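DUF4442 domain-containing protein (Pseudomonas aeruginosa, PDB 1SH8) is of unknown function but is probably a hot-dog-fold thioesterase that hydrolyses acyl thioesters. Local coordinates at residues G50-P64 with M85-V99. Residues are numbered along the deposited sequence; the frame is centred on the assembly and turned at random.
Sequences GSMYAGALFTLAELP and MTLRFRRPAKGDIRV
Leu87 sends CD2 against the backbone of helix 54-62, 3.7 Å from Phe58 CA, and reaches the Phe58 ring near its plane at the edge. Beside it Met85 makes a Met-aromatic contact: SD lies 4.3 Å from the Phe58 ring centroid, 38° off the normal, hence oblique. A bend at chi3 (-48°) turns Met85 CE onto Glu62 CG. On the flank formed by strand 97-99, Leu60 divides its branches, CD2 meeting Ile97 CG2 at 3.6 Å and CD1 meeting Val99 CG1 at 3.6 Å. The helix is wrapped by sheet, as in hot-dog proteins. Towards Gly50, polar links join apolar packing of Ala93 CB on Met52 CB (3.8 Å). Met52 N donates to Ala93 O (2.8 Å, 154° at the hydrogen), and a water joins Ser51 OG, also bonded by Asn47, to Met52 O and Ala93 N. On the solvent side, Lys94 NZ reaches Gly50 O from above the carbonyl plane (3.1 Å), with another water bridging the two. Glu62 OE1 bonds Tyr53 OH of the second subunit, and Phe58 stacks on its counterpart there. The chemistry thus implies an apolar helix-sheet core, flanked by the dimer interface, where Met85-Arg88 continue the sheet into the second subunit, and hydrated near Gly50.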
ATOM      1  N   GLY A  50       9.375 -15.804  -2.130  1.00 21.92           N
ATOM      2  CA  GLY A  50      10.647 -15.373  -2.688  1.00 21.74           C
ATOM      3  C   GLY A  50      10.851 -14.003  -3.312  1.00 21.28           C
ATOM      4  O   GLY A  50      11.866 -13.799  -3.979  1.00 22.87           O
ATOM      5  N   SER A  51       9.921 -13.072  -3.127  1.00 18.57           N
ATOM      6  CA  SER A  51      10.083 -11.722  -3.680  1.00 16.19           C
ATOM      7  C   SER A  51       9.546 -10.687  -2.690  1.00 14.94           C
ATOM      8  O   SER A  51       9.014 -11.051  -1.640  1.00 15.35           O
ATOM      9  CB  SER A  51       9.369 -11.589  -5.028  1.00 15.84           C
ATOM     10  OG  SER A  51       7.982 -11.811  -4.903  1.00 17.00           O
ATOM     11  N   MET A  52       9.685  -9.404  -3.015  1.00 11.84           N
ATOM     12  CA  MET A  52       9.231  -8.356  -2.107  1.00  9.97           C
ATOM     13  C   MET A  52       7.725  -8.381  -1.913  1.00  8.70           C
ATOM     14  O   MET A  52       6.964  -8.507  -2.871  1.00  9.51           O
ATOM     15  CB  MET A  52       9.662  -6.966  -2.611  1.00  8.51           C
ATOM     16  CG  MET A  52       9.378  -5.815  -1.622  1.00 10.19           C
ATOM     17  SD  MET A  52      10.234  -4.256  -2.027  1.00  2.35           S
ATOM     18  CE  MET A  52       9.079  -3.211  -2.102  1.00 19.99           C
ATOM     19  N   TYR A  53       7.305  -8.255  -0.660  1.00  8.57           N
ATOM     20  CA  TYR A  53       5.887  -8.242  -0.335  1.00  8.52           C
ATOM     21  C   TYR A  53       5.236  -7.005  -0.963  1.00  7.84           C
ATOM     22  O   TYR A  53       5.823  -5.919  -0.963  1.00  8.96           O
ATOM     23  CB  TYR A  53       5.691  -8.235   1.187  1.00  7.31           C
ATOM     24  CG  TYR A  53       4.244  -8.051   1.594  1.00  8.95           C
ATOM     25  CD1 TYR A  53       3.252  -8.897   1.102  1.00  8.59           C
ATOM     26  CD2 TYR A  53       3.858  -6.989   2.412  1.00  8.33           C
ATOM     27  CE1 TYR A  53       1.908  -8.689   1.403  1.00  8.69           C
ATOM     28  CE2 TYR A  53       2.518  -6.771   2.718  1.00  8.95           C
ATOM     29  CZ  TYR A  53       1.551  -7.623   2.205  1.00  8.91           C
ATOM     30  OH  TYR A  53       0.224  -7.387   2.459  1.00 10.43           O
ATOM     31  N   ALA A  54       4.029  -7.176  -1.495  1.00  7.43           N
ATOM     32  CA  ALA A  54       3.293  -6.082  -2.134  1.00  7.40           C
ATOM     33  C   ALA A  54       3.202  -4.814  -1.287  1.00  7.08           C
ATOM     34  O   ALA A  54       3.268  -3.708  -1.822  1.00  7.74           O
ATOM     35  CB  ALA A  54       1.892  -6.552  -2.508  1.00  7.66           C
ATOM     36  N   GLY A  55       3.034  -4.980   0.024  1.00  7.16           N
ATOM     37  CA  GLY A  55       2.929  -3.845   0.930  1.00  6.96           C
ATOM     38  C   GLY A  55       4.205  -3.025   0.996  1.00  7.59           C
ATOM     39  O   GLY A  55       4.161  -1.803   1.188  1.00  7.59           O
ATOM     40  N   ALA A  56       5.346  -3.695   0.845  1.00  6.25           N
ATOM     41  CA  ALA A  56       6.634  -3.012   0.864  1.00  6.57           C
ATOM     42  C   ALA A  56       6.771  -2.230  -0.445  1.00  7.07           C
ATOM     43  O   ALA A  56       7.264  -1.097  -0.453  1.00  7.34           O
ATOM     44  CB  ALA A  56       7.761  -4.020   1.008  1.00  7.35           C
ATOM     45  N   LEU A  57       6.344  -2.838  -1.554  1.00  6.79           N
ATOM     46  CA  LEU A  57       6.396  -2.166  -2.852  1.00  6.41           C
ATOM     47  C   LEU A  57       5.507  -0.926  -2.803  1.00  6.12           C
ATOM     48  O   LEU A  57       5.891   0.144  -3.277  1.00  6.32           O
ATOM     49  CB  LEU A  57       5.932  -3.113  -3.964  1.00  6.14           C
ATOM     50  CG  LEU A  57       6.938  -4.206  -4.352  1.00  8.96           C
ATOM     51  CD1 LEU A  57       6.267  -5.275  -5.207  1.00  9.04           C
ATOM     52  CD2 LEU A  57       8.108  -3.562  -5.102  1.00  8.22           C
ATOM     53  N   PHE A  58       4.326  -1.064  -2.210  1.00  5.30           N
ATOM     54  CA  PHE A  58       3.411   0.073  -2.110  1.00  5.92           C
ATOM     55  C   PHE A  58       4.036   1.210  -1.311  1.00  5.69           C
ATOM     56  O   PHE A  58       3.970   2.373  -1.704  1.00  6.53           O
ATOM     57  CB  PHE A  58       2.102  -0.329  -1.429  1.00  6.27           C
ATOM     58  CG  PHE A  58       1.137   0.818  -1.269  1.00  6.96           C
ATOM     59  CD1 PHE A  58       0.205   1.113  -2.264  1.00  7.84           C
ATOM     60  CD2 PHE A  58       1.187   1.630  -0.138  1.00  7.78           C
ATOM     61  CE1 PHE A  58      -0.666   2.209  -2.129  1.00  8.71           C
ATOM     62  CE2 PHE A  58       0.327   2.725   0.004  1.00  8.72           C
ATOM     63  CZ  PHE A  58      -0.600   3.013  -0.992  1.00  8.02           C
ATOM     64  N   THR A  59       4.635   0.870  -0.174  1.00  5.51           N
ATOM     65  CA  THR A  59       5.247   1.876   0.677  1.00  6.55           C
ATOM     66  C   THR A  59       6.350   2.625  -0.071  1.00  6.38           C
ATOM     67  O   THR A  59       6.437   3.852   0.003  1.00  7.33           O
ATOM     68  CB  THR A  59       5.796   1.229   1.964  1.00  6.07           C
ATOM     69  OG1 THR A  59       4.706   0.654   2.695  1.00  6.90           O
ATOM     70  CG2 THR A  59       6.477   2.263   2.846  1.00  7.00           C
ATOM     71  N   LEU A  60       7.178   1.889  -0.807  1.00  5.88           N
ATOM     72  CA  LEU A  60       8.255   2.512  -1.572  1.00  6.50           C
ATOM     73  C   LEU A  60       7.702   3.455  -2.639  1.00  6.54           C
ATOM     74  O   LEU A  60       8.219   4.553  -2.833  1.00  6.23           O
ATOM     75  CB  LEU A  60       9.113   1.440  -2.251  1.00  6.56           C
ATOM     76  CG  LEU A  60      10.228   1.990  -3.151  1.00  5.94           C
ATOM     77  CD1 LEU A  60      11.204   2.806  -2.308  1.00  6.13           C
ATOM     78  CD2 LEU A  60      10.945   0.842  -3.842  1.00  6.54           C
ATOM     79  N   ALA A  61       6.649   3.016  -3.327  1.00  6.69           N
ATOM     80  CA  ALA A  61       6.038   3.809  -4.392  1.00  5.56           C
ATOM     81  C   ALA A  61       5.242   5.009  -3.887  1.00  7.12           C
ATOM     82  O   ALA A  61       5.154   6.031  -4.564  1.00  8.08           O
ATOM     83  CB  ALA A  61       5.135   2.918  -5.241  1.00  6.29           C
ATOM     84  N   GLU A  62       4.673   4.884  -2.692  1.00  6.64           N
ATOM     85  CA  GLU A  62       3.845   5.936  -2.105  1.00  7.63           C
ATOM     86  C   GLU A  62       4.609   7.066  -1.400  1.00  7.60           C
ATOM     87  O   GLU A  62       4.235   8.242  -1.502  1.00  7.44           O
ATOM     88  CB  GLU A  62       2.860   5.290  -1.113  1.00  7.36           C
ATOM     89  CG  GLU A  62       1.739   6.185  -0.572  1.00  8.66           C
ATOM     90  CD  GLU A  62       2.187   7.204   0.476  1.00 11.47           C
ATOM     91  OE1 GLU A  62       3.118   6.920   1.263  1.00 10.25           O
ATOM     92  OE2 GLU A  62       1.574   8.295   0.524  1.00 12.78           O
ATOM     93  N   LEU A  63       5.678   6.706  -0.693  1.00  6.70           N
ATOM     94  CA  LEU A  63       6.442   7.678   0.085  1.00  7.57           C
ATOM     95  C   LEU A  63       7.023   8.880  -0.664  1.00  6.94           C
ATOM     96  O   LEU A  63       7.186   9.948  -0.073  1.00  8.15           O
ATOM     97  CB  LEU A  63       7.550   6.966   0.870  1.00  7.98           C
ATOM     98  CG  LEU A  63       7.947   7.699   2.153  1.00 10.31           C
ATOM     99  CD1 LEU A  63       6.774   7.692   3.120  1.00 11.98           C
ATOM    100  CD2 LEU A  63       9.151   7.021   2.784  1.00 12.17           C
ATOM    101  N   PRO A  64       7.355   8.731  -1.963  1.00  7.24           N
ATOM    102  CA  PRO A  64       7.904   9.898  -2.668  1.00  6.97           C
ATOM    103  C   PRO A  64       7.016  11.138  -2.574  1.00  7.06           C
ATOM    104  O   PRO A  64       7.506  12.263  -2.641  1.00  7.88           O
ATOM    105  CB  PRO A  64       8.057   9.390  -4.098  1.00  6.90           C
ATOM    106  CG  PRO A  64       8.470   7.964  -3.876  1.00  6.50           C
ATOM    107  CD  PRO A  64       7.501   7.513  -2.782  1.00  5.78           C
ATOM    108  N   MET A  85      -4.352   5.935  -5.336  1.00  6.74           N
ATOM    109  CA  MET A  85      -3.146   5.408  -5.943  1.00  7.07           C
ATOM    110  C   MET A  85      -3.379   4.036  -6.545  1.00  7.83           C
ATOM    111  O   MET A  85      -4.093   3.205  -5.977  1.00  7.74           O
ATOM    112  CB  MET A  85      -2.042   5.332  -4.882  1.00  7.08           C
ATOM    113  CG  MET A  85      -0.689   4.823  -5.369  1.00  9.54           C
ATOM    114  SD  MET A  85       0.620   4.990  -4.099  1.00  6.22           S
ATOM    115  CE  MET A  85       0.417   6.571  -3.590  1.00 17.43           C
ATOM    116  N   THR A  86      -2.778   3.826  -7.710  1.00  7.39           N
ATOM    117  CA  THR A  86      -2.849   2.562  -8.416  1.00  6.90           C
ATOM    118  C   THR A  86      -1.425   2.031  -8.477  1.00  7.64           C
ATOM    119  O   THR A  86      -0.498   2.781  -8.793  1.00  7.62           O
ATOM    120  CB  THR A  86      -3.373   2.754  -9.853  1.00  8.71           C
ATOM    121  OG1 THR A  86      -4.739   3.184  -9.804  1.00  8.60           O
ATOM    122  CG2 THR A  86      -3.273   1.448 -10.645  1.00  8.50           C
ATOM    123  N   LEU A  87      -1.253   0.752  -8.149  1.00  7.04           N
ATOM    124  CA  LEU A  87       0.062   0.107  -8.183  1.00  6.75           C
ATOM    125  C   LEU A  87      -0.049  -1.118  -9.085  1.00  6.48           C
ATOM    126  O   LEU A  87      -0.841  -2.015  -8.813  1.00  7.11           O
ATOM    127  CB  LEU A  87       0.490  -0.323  -6.775  1.00  6.96           C
ATOM    128  CG  LEU A  87       1.860  -1.008  -6.650  1.00  6.95           C
ATOM    129  CD1 LEU A  87       2.966  -0.075  -7.146  1.00  6.84           C
ATOM    130  CD2 LEU A  87       2.109  -1.401  -5.198  1.00  7.56           C
ATOM    131  N   ARG A  88       0.727  -1.142 -10.165  1.00  6.73           N
ATOM    132  CA  ARG A  88       0.692  -2.254 -11.111  1.00  6.55           C
ATOM    133  C   ARG A  88       1.946  -3.108 -10.950  1.00  6.92           C
ATOM    134  O   ARG A  88       3.065  -2.605 -11.018  1.00  8.39           O
ATOM    135  CB  ARG A  88       0.599  -1.717 -12.546  1.00  7.26           C
ATOM    136  CG  ARG A  88      -0.524  -0.700 -12.765  1.00  9.28           C
ATOM    137  CD  ARG A  88      -0.536  -0.176 -14.200  1.00 11.81           C
ATOM    138  NE  ARG A  88      -1.198   1.127 -14.310  1.00 14.39           N
ATOM    139  CZ  ARG A  88      -2.515   1.314 -14.345  1.00 15.54           C
ATOM    140  NH1 ARG A  88      -3.348   0.285 -14.287  1.00 14.94           N
ATOM    141  NH2 ARG A  88      -3.002   2.548 -14.423  1.00 17.25           N
ATOM    142  N   PHE A  89       1.752  -4.403 -10.734  1.00  7.29           N
ATOM    143  CA  PHE A  89       2.864  -5.323 -10.534  1.00  7.99           C
ATOM    144  C   PHE A  89       3.283  -5.935 -11.866  1.00  8.40           C
ATOM    145  O   PHE A  89       2.473  -6.564 -12.553  1.00  9.25           O
ATOM    146  CB  PHE A  89       2.436  -6.401  -9.534  1.00  8.46           C
ATOM    147  CG  PHE A  89       1.950  -5.839  -8.220  1.00  8.25           C
ATOM    148  CD1 PHE A  89       2.857  -5.391  -7.259  1.00  8.38           C
ATOM    149  CD2 PHE A  89       0.584  -5.719  -7.959  1.00  8.49           C
ATOM    150  CE1 PHE A  89       2.408  -4.830  -6.055  1.00  9.37           C
ATOM    151  CE2 PHE A  89       0.124  -5.158  -6.757  1.00  8.77           C
ATOM    152  CZ  PHE A  89       1.042  -4.714  -5.804  1.00  8.89           C
ATOM    153  N   ARG A  90       4.553  -5.744 -12.223  1.00  8.38           N
ATOM    154  CA  ARG A  90       5.080  -6.234 -13.492  1.00  8.99           C
ATOM    155  C   ARG A  90       5.846  -7.547 -13.407  1.00 11.07           C
ATOM    156  O   ARG A  90       5.702  -8.413 -14.274  1.00 11.47           O
ATOM    157  CB  ARG A  90       5.978  -5.172 -14.122  1.00  8.55           C
ATOM    158  CG  ARG A  90       5.316  -3.811 -14.279  1.00  8.52           C
ATOM    159  CD  ARG A  90       3.944  -3.907 -14.947  1.00  9.30           C
ATOM    160  NE  ARG A  90       3.525  -2.599 -15.442  1.00  8.88           N
ATOM    161  CZ  ARG A  90       2.316  -2.321 -15.913  1.00  9.65           C
ATOM    162  NH1 ARG A  90       1.375  -3.259 -15.951  1.00  9.46           N
ATOM    163  NH2 ARG A  90       2.056  -1.105 -16.372  1.00  8.19           N
ATOM    164  N   ARG A  91       6.677  -7.688 -12.379  1.00 11.14           N
ATOM    165  CA  ARG A  91       7.453  -8.914 -12.199  1.00 13.72           C
ATOM    166  C   ARG A  91       7.939  -9.057 -10.761  1.00 12.59           C
ATOM    167  O   ARG A  91       8.047  -8.071 -10.034  1.00 11.53           O
ATOM    168  CB  ARG A  91       8.638  -8.933 -13.168  1.00 16.66           C
ATOM    169  CG  ARG A  91       9.442  -7.654 -13.211  1.00 21.58           C
ATOM    170  CD  ARG A  91      10.216  -7.552 -14.517  1.00 25.80           C
ATOM    171  NE  ARG A  91      11.339  -8.480 -14.569  1.00 29.94           N
ATOM    172  CZ  ARG A  91      11.919  -8.888 -15.695  1.00 32.24           C
ATOM    173  NH1 ARG A  91      11.472  -8.454 -16.868  1.00 32.15           N
ATOM    174  NH2 ARG A  91      12.949  -9.725 -15.647  1.00 32.03           N
ATOM    175  N   PRO A  92       8.219 -10.296 -10.324  1.00 13.12           N
ATOM    176  CA  PRO A  92       8.695 -10.509  -8.953  1.00 13.42           C
ATOM    177  C   PRO A  92       9.850  -9.561  -8.638  1.00 11.78           C
ATOM    178  O   PRO A  92      10.805  -9.465  -9.405  1.00 13.82           O
ATOM    179  CB  PRO A  92       9.128 -11.973  -8.968  1.00 14.90           C
ATOM    180  CG  PRO A  92       8.156 -12.591  -9.935  1.00 14.54           C
ATOM    181  CD  PRO A  92       8.141 -11.572 -11.060  1.00 13.94           C
ATOM    182  N   ALA A  93       9.752  -8.857  -7.515  1.00 11.54           N
ATOM    183  CA  ALA A  93      10.787  -7.907  -7.116  1.00 10.79           C
ATOM    184  C   ALA A  93      11.812  -8.579  -6.213  1.00 10.71           C
ATOM    185  O   ALA A  93      11.537  -8.852  -5.044  1.00 11.04           O
ATOM    186  CB  ALA A  93      10.150  -6.715  -6.402  1.00 10.19           C
ATOM    187  N   LYS A  94      12.991  -8.850  -6.766  1.00 11.04           N
ATOM    188  CA  LYS A  94      14.056  -9.500  -6.012  1.00 12.13           C
ATOM    189  C   LYS A  94      15.172  -8.520  -5.681  1.00 10.95           C
ATOM    190  O   LYS A  94      15.518  -7.663  -6.492  1.00 11.19           O
ATOM    191  CB  LYS A  94      14.611 -10.686  -6.808  1.00 14.63           C
ATOM    192  CG  LYS A  94      13.575 -11.779  -7.052  1.00 19.35           C
ATOM    193  CD  LYS A  94      14.158 -12.954  -7.812  1.00 23.48           C
ATOM    194  CE  LYS A  94      13.090 -13.996  -8.112  1.00 26.40           C
ATOM    195  NZ  LYS A  94      12.493 -14.556  -6.871  1.00 29.10           N
ATOM    196  N   GLY A  95      15.725  -8.648  -4.476  1.00 10.29           N
ATOM    197  CA  GLY A  95      16.794  -7.765  -4.061  1.00  8.97           C
ATOM    198  C   GLY A  95      16.260  -6.412  -3.640  1.00 10.10           C
ATOM    199  O   GLY A  95      15.069  -6.269  -3.349  1.00  9.44           O
ATOM    200  N   ASP A  96      17.143  -5.418  -3.597  1.00  9.74           N
ATOM    201  CA  ASP A  96      16.751  -4.068  -3.215  1.00  9.82           C
ATOM    202  C   ASP A  96      16.033  -3.392  -4.379  1.00  9.27           C
ATOM    203  O   ASP A  96      16.424  -3.538  -5.543  1.00  8.93           O
ATOM    204  CB  ASP A  96      17.976  -3.244  -2.821  1.00  9.42           C
ATOM    205  CG  ASP A  96      18.643  -3.749  -1.557  1.00 10.72           C
ATOM    206  OD1 ASP A  96      18.089  -4.652  -0.903  1.00 10.85           O
ATOM    207  OD2 ASP A  96      19.726  -3.229  -1.213  1.00 13.97           O
ATOM    208  N   ILE A  97      14.987  -2.638  -4.053  1.00  8.34           N
ATOM    209  CA  ILE A  97      14.187  -1.951  -5.056  1.00  7.10           C
ATOM    210  C   ILE A  97      14.260  -0.446  -4.822  1.00  8.20           C
ATOM    211  O   ILE A  97      14.277   0.005  -3.676  1.00  7.41           O
ATOM    212  CB  ILE A  97      12.715  -2.429  -4.975  1.00  7.34           C
ATOM    213  CG1 ILE A  97      12.660  -3.961  -5.057  1.00  7.90           C
ATOM    214  CG2 ILE A  97      11.893  -1.813  -6.089  1.00  7.42           C
ATOM    215  CD1 ILE A  97      13.241  -4.551  -6.342  1.00  8.07           C
ATOM    216  N   ARG A  98      14.300   0.329  -5.906  1.00  7.46           N
ATOM    217  CA  ARG A  98      14.384   1.780  -5.795  1.00  6.93           C
ATOM    218  C   ARG A  98      13.327   2.500  -6.607  1.00  6.56           C
ATOM    219  O   ARG A  98      12.680   1.925  -7.487  1.00  7.07           O
ATOM    220  CB  ARG A  98      15.760   2.293  -6.263  1.00  7.74           C
ATOM    221  CG  ARG A  98      16.955   1.772  -5.491  1.00  7.62           C
ATOM    222  CD  ARG A  98      18.213   2.562  -5.864  1.00  9.75           C
ATOM    223  NE  ARG A  98      18.573   2.413  -7.278  1.00 10.22           N
ATOM    224  CZ  ARG A  98      19.552   3.092  -7.877  1.00 10.72           C
ATOM    225  NH1 ARG A  98      20.273   3.972  -7.191  1.00 10.26           N
ATOM    226  NH2 ARG A  98      19.820   2.885  -9.163  1.00 11.40           N
ATOM    227  N   VAL A  99      13.182   3.783  -6.308  1.00  6.66           N
ATOM    228  CA  VAL A  99      12.249   4.641  -7.010  1.00  6.66           C
ATOM    229  C   VAL A  99      12.773   6.069  -6.931  1.00  7.68           C
ATOM    230  O   VAL A  99      13.439   6.447  -5.961  1.00  7.73           O
ATOM    231  CB  VAL A  99      10.837   4.602  -6.366  1.00  6.05           C
ATOM    232  CG1 VAL A  99      10.877   5.209  -4.966  1.00  5.76           C
ATOM    233  CG2 VAL A  99       9.837   5.358  -7.243  1.00  7.92           C
TER
HETATM  234  O   HOH W   1      13.559 -15.748  -4.541  1.00 44.32           O
HETATM  235  O   HOH W   2       7.449  -9.143  -5.496  1.00 14.47           O